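Local coordinates for protein pumilio homolog 23 (Arabidopsis thaliana, PDB 5WZJ) that probably regulates translation and mRNA stability by sequence-specific RNA binding, and is seen here bound to an RNA through its superhelix of Pumilio repeats, at residues 507-512 and 546-551; 498-503 and 526-531; 470-475 and 486-491. One frame throughout, in Å; residues are numbered along the deposited sequence.

Contact 1: 507-512 and 546-551. With nucleotides of chain B.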
loop_
_atom_site.group_PDB
_atom_site.type_symbol
_atom_site.label_atom_id
_atom_site.label_comp_id
_atom_site.label_asym_id
_atom_site.label_seq_id
_atom_site.Cartn_x
_atom_site.Cartn_y
_atom_site.Cartn_z
ATOM N N PHE A 507 -11.571 20.107 0.270
ATOM C CA PHE A 507 -10.577 20.164 -0.799
ATOM C C PHE A 507 -11.229 20.534 -2.120
ATOM O O PHE A 507 -10.644 21.259 -2.928
ATOM C CB PHE A 507 -9.857 18.823 -0.955
ATOM C CG PHE A 507 -8.948 18.460 0.195
ATOM C CD1 PHE A 507 -9.435 17.749 1.288
ATOM C CD2 PHE A 507 -7.601 18.786 0.158
ATOM C CE1 PHE A 507 -8.598 17.398 2.330
ATOM C CE2 PHE A 507 -6.762 18.440 1.194
ATOM C CZ PHE A 507 -7.260 17.744 2.282
ATOM N N THR A 508 -12.434 20.016 -2.366
ATOM C CA THR A 508 -13.129 20.320 -3.609
ATOM C C THR A 508 -13.503 21.797 -3.684
ATOM O O THR A 508 -13.392 22.416 -4.751
ATOM C CB THR A 508 -14.364 19.426 -3.745
ATOM O OG1 THR A 508 -13.983 18.052 -3.565
ATOM C CG2 THR A 508 -15.010 19.601 -5.117
ATOM N N VAL A 509 -13.933 22.389 -2.564
ATOM C CA VAL A 509 -14.209 23.828 -2.543
ATOM C C VAL A 509 -12.964 24.611 -2.944
ATOM O O VAL A 509 -13.020 25.528 -3.772
ATOM C CB VAL A 509 -14.718 24.260 -1.155
ATOM C CG1 VAL A 509 -14.864 25.778 -1.097
ATOM C CG2 VAL A 509 -16.042 23.578 -0.841
ATOM N N GLU A 510 -11.823 24.251 -2.357
ATOM C CA GLU A 510 -10.546 24.880 -2.679
ATOM C C GLU A 510 -10.239 24.813 -4.166
ATOM O O GLU A 510 -9.760 25.785 -4.757
ATOM C CB GLU A 510 -9.425 24.166 -1.941
ATOM C CG GLU A 510 -8.922 24.779 -0.692
ATOM C CD GLU A 510 -7.919 23.856 -0.049
ATOM O OE1 GLU A 510 -8.354 22.891 0.630
ATOM O OE2 GLU A 510 -6.707 24.059 -0.283
ATOM N N LYS A 511 -10.406 23.632 -4.761
ATOM C CA LYS A 511 -9.986 23.457 -6.143
ATOM C C LYS A 511 -10.986 24.076 -7.110
ATOM O O LYS A 511 -10.588 24.559 -8.175
ATOM C CB LYS A 511 -9.747 21.969 -6.414
ATOM C CG LYS A 511 -8.701 21.419 -5.441
ATOM C CD LYS A 511 -8.204 20.037 -5.773
ATOM C CE LYS A 511 -7.198 19.566 -4.713
ATOM N NZ LYS A 511 -6.734 18.169 -4.942
ATOM N N CYS A 512 -12.269 24.100 -6.751
ATOM C CA CYS A 512 -13.220 24.912 -7.505
ATOM C C CYS A 512 -12.839 26.380 -7.443
ATOM O O CYS A 512 -12.770 27.061 -8.476
ATOM C CB CYS A 512 -14.638 24.720 -6.969
ATOM S SG CYS A 512 -15.377 23.122 -7.359
ATOM N N ARG A 546 -8.573 30.693 5.872
ATOM C CA ARG A 546 -7.373 31.494 5.635
ATOM C C ARG A 546 -7.002 31.532 4.156
ATOM O O ARG A 546 -6.638 32.590 3.627
ATOM C CB ARG A 546 -6.199 30.947 6.454
ATOM C CG ARG A 546 -6.006 31.584 7.827
ATOM C CD ARG A 546 -4.756 31.046 8.543
ATOM N NE ARG A 546 -4.961 29.725 9.146
ATOM C CZ ARG A 546 -4.462 28.583 8.670
ATOM N NH1 ARG A 546 -4.710 27.439 9.298
ATOM N NH2 ARG A 546 -3.711 28.578 7.574
ATOM N N LYS A 547 -7.070 30.387 3.476
ATOM C CA LYS A 547 -6.652 30.328 2.080
ATOM C C LYS A 547 -7.563 31.152 1.175
ATOM O O LYS A 547 -7.089 31.748 0.201
ATOM C CB LYS A 547 -6.616 28.873 1.613
ATOM C CG LYS A 547 -6.067 28.657 0.202
ATOM C CD LYS A 547 -6.457 27.266 -0.299
ATOM C CE LYS A 547 -5.642 26.807 -1.499
ATOM N NZ LYS A 547 -6.235 27.228 -2.794
ATOM N N LEU A 548 -8.862 31.188 1.462
ATOM C CA LEU A 548 -9.801 32.005 0.705
ATOM C C LEU A 548 -9.992 33.394 1.311
ATOM O O LEU A 548 -10.736 34.194 0.742
ATOM C CB LEU A 548 -11.157 31.298 0.586
ATOM C CG LEU A 548 -11.305 30.250 -0.535
ATOM C CD1 LEU A 548 -10.206 29.203 -0.488
ATOM C CD2 LEU A 548 -12.680 29.574 -0.503
ATOM N N ASP A 549 -9.339 33.691 2.438
ATOM C CA ASP A 549 -9.433 34.991 3.110
ATOM C C ASP A 549 -10.887 35.387 3.341
ATOM O O ASP A 549 -11.335 36.466 2.954
ATOM C CB ASP A 549 -8.688 36.072 2.321
ATOM C CG ASP A 549 -8.582 37.382 3.084
ATOM O OD1 ASP A 549 -8.817 37.392 4.315
ATOM O OD2 ASP A 549 -8.273 38.406 2.445
ATOM N N ILE A 550 -11.638 34.485 3.974
ATOM C CA ILE A 550 -13.067 34.713 4.137
ATOM C C ILE A 550 -13.312 35.915 5.044
ATOM O O ILE A 550 -14.239 36.702 4.813
ATOM C CB ILE A 550 -13.752 33.431 4.652
ATOM C CG1 ILE A 550 -13.633 32.317 3.603
ATOM C CG2 ILE A 550 -15.224 33.674 4.958
ATOM C CD1 ILE A 550 -14.250 32.691 2.231
ATOM N N ASP A 551 -12.467 36.094 6.065
ATOM C CA ASP A 551 -12.595 37.261 6.939
ATOM C C ASP A 551 -12.404 38.562 6.162
ATOM O O ASP A 551 -13.143 39.531 6.373
ATOM C CB ASP A 551 -11.586 37.180 8.089
ATOM C CG ASP A 551 -11.934 36.106 9.107
ATOM O OD1 ASP A 551 -13.116 35.718 9.197
ATOM O OD2 ASP A 551 -11.018 35.661 9.827
ATOM P P G B 2 -6.000 13.590 6.608
ATOM O OP1 G B 2 -5.894 12.410 7.503
ATOM O OP2 G B 2 -4.796 14.112 5.918
ATOM O "O5'" G B 2 -7.075 13.200 5.498
ATOM C "C5'" G B 2 -8.459 13.139 5.810
ATOM C "C4'" G B 2 -9.273 12.787 4.589
ATOM O "O4'" G B 2 -9.208 13.853 3.616
ATOM C "C3'" G B 2 -8.821 11.550 3.830
ATOM O "O3'" G B 2 -9.381 10.387 4.420
ATOM C "C2'" G B 2 -9.314 11.798 2.398
ATOM O "O2'" G B 2 -10.618 11.261 2.214
ATOM C "C1'" G B 2 -9.394 13.335 2.325
ATOM N N9 G B 2 -8.437 13.962 1.394
ATOM C C8 G B 2 -7.069 14.132 1.465
ATOM N N7 G B 2 -6.577 14.767 0.424
ATOM C C5 G B 2 -7.692 15.031 -0.374
ATOM C C6 G B 2 -7.821 15.686 -1.630
ATOM O O6 G B 2 -6.937 16.186 -2.328
ATOM N N1 G B 2 -9.144 15.721 -2.069
ATOM C C2 G B 2 -10.213 15.191 -1.397
ATOM N N2 G B 2 -11.413 15.323 -1.969
ATOM N N3 G B 2 -10.115 14.583 -0.222
ATOM C C4 G B 2 -8.837 14.543 0.216
ATOM O "O5'" G B 1 -3.805 17.042 8.338
ATOM C "C5'" G B 1 -4.901 16.829 9.218
ATOM C "C4'" G B 1 -6.224 16.943 8.499
ATOM O "O4'" G B 1 -6.449 18.323 8.101
ATOM C "C3'" G B 1 -6.359 16.147 7.203
ATOM O "O3'" G B 1 -6.703 14.784 7.432
ATOM C "C2'" G B 1 -7.430 16.924 6.442
ATOM O "O2'" G B 1 -8.727 16.580 6.908
ATOM C "C1'" G B 1 -7.132 18.368 6.866
ATOM N N9 G B 1 -6.289 19.074 5.880
ATOM C C8 G B 1 -4.912 19.066 5.791
ATOM N N7 G B 1 -4.449 19.781 4.799
ATOM C C5 G B 1 -5.593 20.292 4.191
ATOM C C6 G B 1 -5.729 21.140 3.058
ATOM O O6 G B 1 -4.831 21.621 2.350
ATOM N N1 G B 1 -7.072 21.411 2.779
ATOM C C2 G B 1 -8.147 20.931 3.492
ATOM N N2 G B 1 -9.363 21.307 3.056
ATOM N N3 G B 1 -8.033 20.138 4.553
ATOM C C4 G B 1 -6.738 19.863 4.843
#

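Contact 2: 498-503 and 526-531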
loop_
_atom_site.group_PDB
_atom_site.type_symbol
_atom_site.label_atom_id
_atom_site.label_comp_id
_atom_site.label_asym_id
_atom_site.label_seq_id
_atom_site.Cartn_x
_atom_site.Cartn_y
_atom_site.Cartn_z
ATOM N N GLU A 498 -22.125 23.578 2.488
ATOM C CA GLU A 498 -22.193 22.210 2.991
ATOM C C GLU A 498 -20.932 21.428 2.640
ATOM O O GLU A 498 -20.408 20.676 3.471
ATOM C CB GLU A 498 -23.435 21.516 2.433
ATOM C CG GLU A 498 -23.685 20.152 3.044
ATOM C CD GLU A 498 -24.767 19.373 2.321
ATOM O OE1 GLU A 498 -25.542 19.992 1.553
ATOM O OE2 GLU A 498 -24.832 18.140 2.520
ATOM N N LEU A 499 -20.409 21.618 1.423
ATOM C CA LEU A 499 -19.192 20.920 1.022
ATOM C C LEU A 499 -18.009 21.291 1.907
ATOM O O LEU A 499 -17.169 20.436 2.220
ATOM C CB LEU A 499 -18.865 21.234 -0.436
ATOM C CG LEU A 499 -19.530 20.394 -1.507
ATOM C CD1 LEU A 499 -19.176 20.979 -2.870
ATOM C CD2 LEU A 499 -19.049 18.957 -1.378
ATOM N N SER A 500 -17.898 22.569 2.286
ATOM C CA SER A 500 -16.748 22.993 3.079
ATOM C C SER A 500 -16.718 22.296 4.431
ATOM O O SER A 500 -15.636 22.096 5.002
ATOM C CB SER A 500 -16.760 24.514 3.270
ATOM O OG SER A 500 -17.775 24.910 4.178
ATOM N N LEU A 501 -17.887 21.907 4.943
ATOM C CA LEU A 501 -17.968 21.220 6.225
ATOM C C LEU A 501 -17.520 19.764 6.127
ATOM O O LEU A 501 -17.078 19.195 7.131
ATOM C CB LEU A 501 -19.393 21.312 6.767
ATOM C CG LEU A 501 -19.944 22.741 6.816
ATOM C CD1 LEU A 501 -21.380 22.783 7.324
ATOM C CD2 LEU A 501 -19.050 23.627 7.666
ATOM N N HIS A 502 -17.629 19.150 4.946
ATOM C CA HIS A 502 -17.052 17.829 4.710
ATOM C C HIS A 502 -15.530 17.893 4.758
ATOM O O HIS A 502 -14.911 18.846 4.274
ATOM C CB HIS A 502 -17.478 17.275 3.344
ATOM C CG HIS A 502 -18.845 16.660 3.320
ATOM N ND1 HIS A 502 -20.001 17.410 3.362
ATOM C CD2 HIS A 502 -19.239 15.367 3.224
ATOM C CE1 HIS A 502 -21.048 16.606 3.309
ATOM N NE2 HIS A 502 -20.613 15.361 3.226
ATOM N N THR A 503 -14.923 16.853 5.327
ATOM C CA THR A 503 -13.468 16.751 5.313
ATOM C C THR A 503 -12.942 16.630 3.887
ATOM O O THR A 503 -11.970 17.297 3.508
ATOM C CB THR A 503 -13.027 15.546 6.145
ATOM O OG1 THR A 503 -13.838 15.448 7.325
ATOM C CG2 THR A 503 -11.570 15.684 6.533
ATOM N N SER A 526 -18.996 33.937 -0.535
ATOM C CA SER A 526 -20.253 34.304 0.099
ATOM C C SER A 526 -20.912 33.099 0.767
ATOM O O SER A 526 -21.494 33.218 1.853
ATOM C CB SER A 526 -21.170 34.923 -0.959
ATOM O OG SER A 526 -22.402 35.332 -0.408
ATOM N N GLU A 527 -20.834 31.923 0.134
ATOM C CA GLU A 527 -21.453 30.739 0.719
ATOM C C GLU A 527 -20.701 30.268 1.962
ATOM O O GLU A 527 -21.324 29.862 2.952
ATOM C CB GLU A 527 -21.545 29.622 -0.322
ATOM C CG GLU A 527 -22.559 29.926 -1.415
ATOM C CD GLU A 527 -22.770 28.762 -2.376
ATOM O OE1 GLU A 527 -22.933 29.010 -3.593
ATOM O OE2 GLU A 527 -22.779 27.603 -1.918
ATOM N N LEU A 528 -19.365 30.315 1.940
ATOM C CA LEU A 528 -18.615 29.925 3.133
ATOM C C LEU A 528 -18.855 30.903 4.276
ATOM O O LEU A 528 -18.835 30.510 5.451
ATOM C CB LEU A 528 -17.121 29.840 2.833
ATOM C CG LEU A 528 -16.663 28.865 1.742
ATOM C CD1 LEU A 528 -15.199 28.512 1.917
ATOM C CD2 LEU A 528 -17.531 27.624 1.723
ATOM N N LEU A 529 -19.073 32.176 3.948
ATOM C CA LEU A 529 -19.382 33.169 4.966
ATOM C C LEU A 529 -20.619 32.773 5.769
ATOM O O LEU A 529 -20.639 32.908 6.997
ATOM C CB LEU A 529 -19.561 34.531 4.294
ATOM C CG LEU A 529 -19.533 35.799 5.139
ATOM C CD1 LEU A 529 -18.425 35.732 6.182
ATOM C CD2 LEU A 529 -19.344 36.993 4.216
ATOM N N ASP A 530 -21.649 32.244 5.098
ATOM C CA ASP A 530 -22.877 31.862 5.787
ATOM C C ASP A 530 -22.676 30.730 6.787
ATOM O O ASP A 530 -23.482 30.591 7.710
ATOM C CB ASP A 530 -23.948 31.449 4.779
ATOM C CG ASP A 530 -24.476 32.622 3.979
ATOM O OD1 ASP A 530 -24.521 33.747 4.518
ATOM O OD2 ASP A 530 -24.854 32.413 2.805
ATOM N N VAL A 531 -21.646 29.905 6.623
ATOM C CA VAL A 531 -21.408 28.783 7.525
ATOM C C VAL A 531 -20.099 28.956 8.286
ATOM O O VAL A 531 -19.542 27.984 8.792
ATOM C CB VAL A 531 -21.442 27.443 6.764
ATOM C CG1 VAL A 531 -22.762 27.287 6.008
ATOM C CG2 VAL A 531 -20.260 27.332 5.800
#

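Contact 3: 470-475 and 486-491. With nucleotides of chain B.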
loop_
_atom_site.group_PDB
_atom_site.type_symbol
_atom_site.label_atom_id
_atom_site.label_comp_id
_atom_site.label_asym_id
_atom_site.label_seq_id
_atom_site.Cartn_x
_atom_site.Cartn_y
_atom_site.Cartn_z
ATOM N N ARG A 470 -12.834 13.022 -5.479
ATOM C CA ARG A 470 -11.570 12.846 -6.198
ATOM C C ARG A 470 -11.769 12.842 -7.712
ATOM O O ARG A 470 -10.901 13.308 -8.459
ATOM C CB ARG A 470 -10.894 11.547 -5.764
ATOM C CG ARG A 470 -10.671 11.450 -4.258
ATOM C CD ARG A 470 -9.613 12.429 -3.792
ATOM N NE ARG A 470 -9.015 11.962 -2.545
ATOM C CZ ARG A 470 -7.751 12.161 -2.185
ATOM N NH1 ARG A 470 -6.925 12.835 -2.973
ATOM N NH2 ARG A 470 -7.311 11.673 -1.029
ATOM N N VAL A 471 -12.894 12.301 -8.186
ATOM C CA VAL A 471 -13.169 12.309 -9.624
ATOM C C VAL A 471 -13.328 13.742 -10.122
ATOM O O VAL A 471 -12.710 14.150 -11.118
ATOM C CB VAL A 471 -14.414 11.453 -9.943
ATOM C CG1 VAL A 471 -14.713 11.465 -11.452
ATOM C CG2 VAL A 471 -14.202 10.001 -9.478
ATOM N N ILE A 472 -14.164 14.528 -9.430
ATOM C CA ILE A 472 -14.357 15.934 -9.792
ATOM C C ILE A 472 -13.028 16.689 -9.801
ATOM O O ILE A 472 -12.740 17.462 -10.726
ATOM C CB ILE A 472 -15.384 16.581 -8.842
ATOM C CG1 ILE A 472 -16.777 16.005 -9.132
ATOM C CG2 ILE A 472 -15.385 18.116 -8.989
ATOM C CD1 ILE A 472 -17.832 16.496 -8.175
ATOM N N GLU A 473 -12.176 16.448 -8.796
ATOM C CA GLU A 473 -10.911 17.171 -8.714
ATOM C C GLU A 473 -9.975 16.772 -9.843
ATOM O O GLU A 473 -9.241 17.614 -10.371
ATOM C CB GLU A 473 -10.252 16.936 -7.348
ATOM C CG GLU A 473 -10.966 17.669 -6.209
ATOM C CD GLU A 473 -10.536 17.193 -4.830
ATOM O OE1 GLU A 473 -9.424 16.628 -4.696
ATOM O OE2 GLU A 473 -11.322 17.374 -3.882
ATOM N N ALA A 474 -9.986 15.495 -10.228
ATOM C CA ALA A 474 -9.172 15.080 -11.364
ATOM C C ALA A 474 -9.656 15.743 -12.653
ATOM O O ALA A 474 -8.842 16.159 -13.488
ATOM C CB ALA A 474 -9.190 13.552 -11.493
ATOM N N PHE A 475 -10.977 15.844 -12.835
ATOM C CA PHE A 475 -11.512 16.577 -13.984
ATOM C C PHE A 475 -11.087 18.044 -13.960
ATOM O O PHE A 475 -10.690 18.598 -14.988
ATOM C CB PHE A 475 -13.036 16.470 -14.014
ATOM C CG PHE A 475 -13.705 17.478 -14.920
ATOM C CD1 PHE A 475 -13.641 17.343 -16.296
ATOM C CD2 PHE A 475 -14.442 18.529 -14.385
ATOM C CE1 PHE A 475 -14.275 18.261 -17.134
ATOM C CE2 PHE A 475 -15.085 19.448 -15.213
ATOM C CZ PHE A 475 -14.983 19.318 -16.591
ATOM N N ARG A 486 -16.091 25.260 -15.924
ATOM C CA ARG A 486 -16.995 26.274 -15.383
ATOM C C ARG A 486 -18.437 25.766 -15.327
ATOM O O ARG A 486 -19.148 25.989 -14.340
ATOM C CB ARG A 486 -16.893 27.556 -16.228
ATOM C CG ARG A 486 -17.860 28.685 -15.829
ATOM C CD ARG A 486 -17.577 30.026 -16.572
ATOM N NE ARG A 486 -17.953 30.016 -17.994
ATOM C CZ ARG A 486 -17.082 30.016 -19.011
ATOM N NH1 ARG A 486 -15.770 30.024 -18.780
ATOM N NH2 ARG A 486 -17.514 30.017 -20.270
ATOM N N ARG A 487 -18.882 25.067 -16.373
ATOM C CA ARG A 487 -20.242 24.548 -16.369
ATOM C C ARG A 487 -20.484 23.642 -15.163
ATOM O O ARG A 487 -21.540 23.717 -14.526
ATOM C CB ARG A 487 -20.520 23.795 -17.672
ATOM C CG ARG A 487 -21.896 23.103 -17.673
ATOM C CD ARG A 487 -22.091 22.218 -18.891
ATOM N NE ARG A 487 -23.433 21.639 -18.896
ATOM C CZ ARG A 487 -23.812 20.652 -19.699
ATOM N NH1 ARG A 487 -22.943 20.137 -20.563
ATOM N NH2 ARG A 487 -25.057 20.190 -19.635
ATOM N N LEU A 488 -19.520 22.774 -14.839
ATOM C CA LEU A 488 -19.690 21.886 -13.692
ATOM C C LEU A 488 -19.657 22.671 -12.389
ATOM O O LEU A 488 -20.480 22.445 -11.496
ATOM C CB LEU A 488 -18.608 20.790 -13.692
ATOM C CG LEU A 488 -18.715 19.778 -12.533
ATOM C CD1 LEU A 488 -18.355 18.382 -12.988
ATOM C CD2 LEU A 488 -17.844 20.173 -11.347
ATOM N N ILE A 489 -18.690 23.576 -12.249
ATOM C CA ILE A 489 -18.566 24.345 -11.014
ATOM C C ILE A 489 -19.854 25.106 -10.725
ATOM O O ILE A 489 -20.325 25.150 -9.580
ATOM C CB ILE A 489 -17.353 25.289 -11.106
ATOM C CG1 ILE A 489 -16.054 24.470 -11.126
ATOM C CG2 ILE A 489 -17.353 26.295 -9.937
ATOM C CD1 ILE A 489 -14.795 25.304 -11.372
ATOM N N ILE A 490 -20.458 25.698 -11.761
ATOM C CA ILE A 490 -21.703 26.443 -11.563
ATOM C C ILE A 490 -22.798 25.541 -11.008
ATOM O O ILE A 490 -23.617 25.976 -10.187
ATOM C CB ILE A 490 -22.124 27.132 -12.881
ATOM C CG1 ILE A 490 -21.190 28.312 -13.141
ATOM C CG2 ILE A 490 -23.591 27.609 -12.824
ATOM C CD1 ILE A 490 -21.289 28.907 -14.544
ATOM N N LYS A 491 -22.819 24.270 -11.403
ATOM C CA LYS A 491 -23.875 23.424 -10.861
ATOM C C LYS A 491 -23.633 23.030 -9.406
ATOM O O LYS A 491 -24.506 22.394 -8.806
ATOM C CB LYS A 491 -24.059 22.188 -11.746
ATOM C CG LYS A 491 -24.871 22.547 -13.011
ATOM C CD LYS A 491 -25.199 21.349 -13.862
ATOM C CE LYS A 491 -24.017 20.949 -14.735
ATOM N NZ LYS A 491 -24.480 19.990 -15.794
ATOM P P G B 2 -6.000 13.590 6.608
ATOM O OP1 G B 2 -5.894 12.410 7.503
ATOM O OP2 G B 2 -4.796 14.112 5.918
ATOM O "O5'" G B 2 -7.075 13.200 5.498
ATOM C "C5'" G B 2 -8.459 13.139 5.810
ATOM C "C4'" G B 2 -9.273 12.787 4.589
ATOM O "O4'" G B 2 -9.208 13.853 3.616
ATOM C "C3'" G B 2 -8.821 11.550 3.830
ATOM O "O3'" G B 2 -9.381 10.387 4.420
ATOM C "C2'" G B 2 -9.314 11.798 2.398
ATOM O "O2'" G B 2 -10.618 11.261 2.214
ATOM C "C1'" G B 2 -9.394 13.335 2.325
ATOM N N9 G B 2 -8.437 13.962 1.394
ATOM C C8 G B 2 -7.069 14.132 1.465
ATOM N N7 G B 2 -6.577 14.767 0.424
ATOM C C5 G B 2 -7.692 15.031 -0.374
ATOM C C6 G B 2 -7.821 15.686 -1.630
ATOM O O6 G B 2 -6.937 16.186 -2.328
ATOM N N1 G B 2 -9.144 15.721 -2.069
ATOM C C2 G B 2 -10.213 15.191 -1.397
ATOM N N2 G B 2 -11.413 15.323 -1.969
ATOM N N3 G B 2 -10.115 14.583 -0.222
ATOM C C4 G B 2 -8.837 14.543 0.216
ATOM P P A B 3 -8.755 8.927 4.185
ATOM O OP1 A B 3 -8.816 8.238 5.504
ATOM O OP2 A B 3 -7.467 9.038 3.453
ATOM O "O5'" A B 3 -9.822 8.217 3.238
ATOM C "C5'" A B 3 -11.179 8.068 3.641
ATOM C "C4'" A B 3 -12.012 7.451 2.542
ATOM O "O4'" A B 3 -12.081 8.362 1.416
ATOM C "C3'" A B 3 -11.478 6.152 1.942
ATOM O "O3'" A B 3 -11.826 5.014 2.711
ATOM C "C2'" A B 3 -12.080 6.147 0.537
ATOM O "O2'" A B 3 -13.426 5.689 0.550
ATOM C "C1'" A B 3 -12.090 7.638 0.202
ATOM N N9 A B 3 -10.929 8.054 -0.601
ATOM C C8 A B 3 -9.877 8.853 -0.210
ATOM N N7 A B 3 -9.009 9.073 -1.178
ATOM C C5 A B 3 -9.543 8.381 -2.273
ATOM C C6 A B 3 -9.119 8.211 -3.602
ATOM N N6 A B 3 -7.995 8.745 -4.088
ATOM N N1 A B 3 -9.891 7.467 -4.434
ATOM C C2 A B 3 -11.014 6.921 -3.963
ATOM N N3 A B 3 -11.518 7.010 -2.732
ATOM C C4 A B 3 -10.728 7.754 -1.932
#

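Contact 1: 507-512 and 546-551
E510 and K547 meet where helix 503-514, in the eighth Pumilio repeat, faces the end of helix 541-547, and the two side chains cross at about a right angle. The contact is through lysine methylenes more than charge: E510 OE2 lies 3.2 Å from K547 CE, and CG of the glutamate rests on K547 CD. The lysine bends at its last torsion (chi4 -88°), which turns NZ away and leaves it 4.1 Å from E510 OE2, beyond a salt bridge; the ammonium instead pairs with D514. The apolar part is slight, V509 CG1 touching L548 CD2 at 4.4 Å, next to I524 and L528 of helix 518-530.

The other end of E510 reads the RNA. OE1 alone accepts both donors on the Watson-Crick edge of G1 of chain B, N1 at 2.9 Å and the amino N2 at 3.1 Å, while OE2 is bonded to Y543 OH. The carboxylate is thus gripped at both oxygens, which restrains its rotation.

Stacking comes from F507. G2 of chain B covers one face of the ring, its C5 about 3.5 Å above the ring centre; G1 covers the opposite face at similar height but displaced toward the rim. The phenyl is therefore a flat spacer between two consecutive bases. Further along the helix, the extended chain of K511 brings NZ to G2 O6 at 3.3 Å for a hydrogen bond.

The chemistry is consistent with selection for guanine at the 5' end: an acceptor oxygen set against an adjacent imino and amino N-H. K547, though paired with D514, may still help keep E510 ionised.

Contact 2: 498-503 and 526-531
S500, in the eighth Pumilio repeat of this PUF superhelix, meets L528 and V531 where helix 496-501 packs against the last turn of helix 518-530. The serine's CB, directed at the other helix, rests on L528 CD2 at 3.6 Å. One bond further out, OG lies between the same leucine methyl and the valine: L528 CD2 is 3.7 Å from OG, and V531 CG2 is 3.8 Å from it. With chi1 at 73°, OG lies between the backbone N and the carbonyl carbon, and that turn brings it back to the carbonyl O of G497, to which it is hydrogen-bonded. A buried hydroxyl thus finds its polar partner in its own helix and offers the leucine and valine methyls a small, close-fitting surface.

L535 and L544, from the two helices that follow, also touch S500, extending the apolar layer. Q540 NE2 donates to the S500 carbonyl O, tying the end of helix 496-501 to the chain beyond the contact. V531, at the N-cap position before helix 532-537, has a second neighbour in L501, whose CD2 comes within 4.3 Å of V531 CG2.

Contact 3: 470-475 and 486-491
Part of the hydrophobic core of the seventh Pumilio repeat lies here, where L488 of helix 482-490 reaches in between I472 and F475 of the RNA-reading helix 468-477. A chi1 of -179° swings the leucine's CG opposite the backbone N and carries the two methyls toward the other helix. CD2 meets I472 CG2 at 4.0 Å. L488 CB lies 4.1 Å from F475 CE2, approaching the ring obliquely, and CD1 comes equally near CE2; the two side chains run antiparallel past one another. L451 and I459 from the preceding helices also pack against L488.

The other side of helix 468-477 carries the residues that bind RNA. E473 faces the Watson-Crick edge of G2 of chain B with both carboxylate oxygens: OE1 takes N1 at 2.8 Å, nearly straight at 165°, and OE2 takes the amino N2, also at 2.8 Å. The same oxygens are held from the next repeat. T508 OG1 positions OE2 from behind the first shell, while the K511 ammonium bridges OE1 and the base.

R470 bends at chi2 (-70°) and lays its guanidinium flat on G2, with A3 of chain B tilted across the other face. G2 C5 lies 3.3 Å above the guanidinium plane and the A3 amino group covers the opposite face, both offset toward the rim. NH2 also makes a weak hydrogen bond to A3 N7. One helix thus packs its apolar side on the repeat's own core and turns a base-reading glutamate and a stacking arginine to the RNA, the arrangement typical of PUF repeats.

Overall arrangement
The three contacts gather near the C-terminal end of the right-handed superhelix, on one side of the chain's centre. Contact 3 comes first in sequence and closes before the others open; then follow 498-503, 507-512, 526-531 and 546-551, so the segments of contacts 2 and 1 alternate. The centres of contacts 1 and 2 are about 9 Å apart and they touch, with V509 against L499 and L548 against L528. Contact 3 lies about 15 Å from contact 1, centre to centre, and about 17 Å from contact 2 without touching. E473 and E510 read G2 and G1 of chain B, their helices linked by E473 with T508 and K511; contact 2 joins helices 496-501 and 518-530.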